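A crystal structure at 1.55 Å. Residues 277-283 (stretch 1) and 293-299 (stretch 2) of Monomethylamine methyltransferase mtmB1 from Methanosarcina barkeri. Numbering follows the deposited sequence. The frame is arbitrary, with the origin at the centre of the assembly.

Stretch 1, residues 277-283: VDVATHI
Stretch 2 293-299: WHLDGPV

Residues 277-283 are an internal piece of a longer helix, with phi/psi near -65/-40. Thr 281 departs most, at -78/-24. Residues 293-296 form an extended strand, with phi/psi of -153/160, -119/133, -103/123 and -96/180 from Trp 293 to Asp 296. Gly 297, at phi/psi 172/61, leaves the strand, but the chain carries on in nearly the same direction through Pro 298 to Val 299. The helix and strand run roughly antiparallel, with 152° between their N-to-C directions and a closest axis approach of 9.2 Å. Register is set by two CA pairs: Asp 278 CA to Asp 296 CA at 7.8 Å, and His 282 CA to His 294 CA at 6.2 Å. One helical turn thus matches two strand residues. Strand alternation points the CA-to-CB bonds of His 294 and Asp 296 toward the helix and that of Leu 295 (t,p) away.

The helix is held by bonds such as Thr 281 N to Val 277 O at 2.8 Å and His 282 N to Asp 278 O at 3.0 Å. His 282 has chi1 -90° (m) and chi2 70°. These angles carry ND1 back one turn, where it donates to Asp 278 O at 2.9 Å. Its CA-to-CB bond points sideways, but the end of the ring comes nearer the strand.

Both aspartates are t rotamers with nearly flat chi2: Asp 278 at -162° and -6°, Asp 296 at -166° and -3°. Their carboxylates meet, with Asp 278 OD2 only 2.4 Å from Asp 296 OD2. Two charged groups would repel at this distance, so one acid probably holds a proton and donates it. Asp 296 OD1 accepts a 2.6 Å hydrogen bond from Gly 297 N, which ties the carboxylate to the backbone of the next residue. Pro 298, C-gamma exo, places CG 3.7 Å from Asp 278 OD2.

His 294 is t, with chi1 175° and chi2 74°. Its edge points toward the face of the His 282 ring. The centroids are 4.3 Å apart, the planes meet at 60°, and His 282 CD2 lies 3.5 Å from His 294 CD2. The His 294 ring also offers a face to the helix: His 282 CA sits 4.1 Å from its centroid, 18° off the normal, in a CH-pi contact. Asp 296 OD2 lies at the edge of the His 282 ring, 3.4 Å from His 282 CE1.

Thr 281 is p, chi1 60°. This puts OG1 3.0 Å from Asp 278 O and within reach of water 1. Thr 281 OG1 is 4.3 Å from His 294 NE2, too far for a direct bond. Water 1 bridges the gap, 3.1 Å from Thr 281 OG1 and 2.7 Å from His 294 NE2. It also lies 2.8 Å from Asp 278 OD1, where it can donate, though it has more acceptors in reach than protons. The contact buries 251 Å² in total.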

# COMPACT_ATOMS: atom_id res chain seq x y z
N VAL A 277 23.45 28.78 25.18
CA VAL A 277 23.64 27.37 24.83
C VAL A 277 22.37 26.84 24.16
O VAL A 277 22.45 26.11 23.17
CB VAL A 277 23.95 26.52 26.09
CG1 VAL A 277 23.80 25.03 25.77
CG2 VAL A 277 25.36 26.80 26.57
N ASP A 278 21.22 27.22 24.70
CA ASP A 278 19.94 26.77 24.17
C ASP A 278 19.79 27.20 22.70
O ASP A 278 19.39 26.39 21.86
CB ASP A 278 18.79 27.34 25.00
CG ASP A 278 17.48 26.60 24.78
OD1 ASP A 278 17.44 25.72 23.89
OD2 ASP A 278 16.51 26.90 25.50
N VAL A 279 20.10 28.45 22.41
CA VAL A 279 20.00 28.93 21.03
C VAL A 279 20.97 28.13 20.16
O VAL A 279 20.64 27.71 19.06
CB VAL A 279 20.33 30.45 20.93
CG1 VAL A 279 20.48 30.87 19.47
CG2 VAL A 279 19.22 31.25 21.60
N ALA A 280 22.17 27.90 20.68
CA ALA A 280 23.17 27.14 19.95
C ALA A 280 22.71 25.71 19.64
O ALA A 280 22.99 25.19 18.56
CB ALA A 280 24.48 27.09 20.74
N THR A 281 22.00 25.08 20.58
CA THR A 281 21.54 23.71 20.34
C THR A 281 20.32 23.65 19.42
O THR A 281 20.10 22.63 18.77
CB THR A 281 21.29 22.94 21.67
OG1 THR A 281 20.29 23.59 22.45
CG2 THR A 281 22.59 22.88 22.47
N HIS A 282 19.55 24.73 19.36
CA HIS A 282 18.40 24.78 18.45
C HIS A 282 19.00 24.79 17.04
O HIS A 282 18.51 24.12 16.13
CB HIS A 282 17.58 26.07 18.63
CG HIS A 282 16.48 25.96 19.65
ND1 HIS A 282 16.72 25.86 21.01
CD2 HIS A 282 15.13 25.96 19.51
CE1 HIS A 282 15.57 25.81 21.65
NE2 HIS A 282 14.59 25.86 20.77
N ILE A 283 20.07 25.56 16.86
CA ILE A 283 20.74 25.65 15.57
C ILE A 283 21.44 24.32 15.24
O ILE A 283 21.37 23.84 14.11
CB ILE A 283 21.78 26.80 15.57
CG1 ILE A 283 21.07 28.15 15.71
CG2 ILE A 283 22.59 26.77 14.27
CD1 ILE A 283 22.01 29.35 15.91
N TRP A 293 12.21 19.33 13.39
CA TRP A 293 11.89 20.26 14.47
C TRP A 293 12.74 19.93 15.69
O TRP A 293 13.29 18.84 15.80
CB TRP A 293 10.39 20.26 14.82
CG TRP A 293 9.79 19.00 15.39
CD1 TRP A 293 9.43 17.87 14.71
CD2 TRP A 293 9.34 18.81 16.74
NE1 TRP A 293 8.76 17.00 15.55
CE2 TRP A 293 8.70 17.55 16.80
CE3 TRP A 293 9.41 19.59 17.91
CZ2 TRP A 293 8.13 17.06 17.98
CZ3 TRP A 293 8.85 19.10 19.08
CH2 TRP A 293 8.22 17.84 19.11
N HIS A 294 12.88 20.91 16.58
CA HIS A 294 13.69 20.74 17.78
C HIS A 294 12.88 20.88 19.05
O HIS A 294 12.11 21.83 19.20
CB HIS A 294 14.82 21.77 17.79
CG HIS A 294 15.64 21.75 19.04
ND1 HIS A 294 16.56 20.77 19.32
CD2 HIS A 294 15.66 22.59 20.10
CE1 HIS A 294 17.11 21.00 20.50
NE2 HIS A 294 16.58 22.10 20.99
N LEU A 295 13.08 19.94 19.97
CA LEU A 295 12.39 19.95 21.24
C LEU A 295 13.34 20.44 22.33
O LEU A 295 14.41 19.86 22.54
CB LEU A 295 11.90 18.55 21.60
CG LEU A 295 11.14 18.44 22.92
CD1 LEU A 295 9.79 19.14 22.81
CD2 LEU A 295 10.95 16.99 23.27
N ASP A 296 12.94 21.50 23.02
CA ASP A 296 13.74 22.09 24.09
C ASP A 296 13.23 21.52 25.41
O ASP A 296 12.30 20.71 25.44
CB ASP A 296 13.56 23.61 24.06
CG ASP A 296 14.59 24.36 24.90
OD1 ASP A 296 15.44 23.72 25.57
OD2 ASP A 296 14.54 25.61 24.88
N GLY A 297 13.85 21.94 26.51
CA GLY A 297 13.43 21.48 27.82
C GLY A 297 14.42 21.94 28.88
O GLY A 297 15.02 21.10 29.56
N PRO A 298 14.61 23.26 29.05
CA PRO A 298 15.55 23.75 30.06
C PRO A 298 15.14 23.21 31.43
O PRO A 298 13.98 23.31 31.81
CB PRO A 298 15.39 25.27 29.98
CG PRO A 298 14.92 25.49 28.56
CD PRO A 298 13.92 24.37 28.39
N VAL A 299 16.10 22.66 32.17
CA VAL A 299 15.78 22.09 33.47
C VAL A 299 16.65 22.67 34.58
O VAL A 299 17.83 22.97 34.37
CB VAL A 299 15.90 20.55 33.43
CG1 VAL A 299 17.32 20.16 33.07
CG2 VAL A 299 15.48 19.95 34.75
O HOH W 1 17.36 23.00 23.43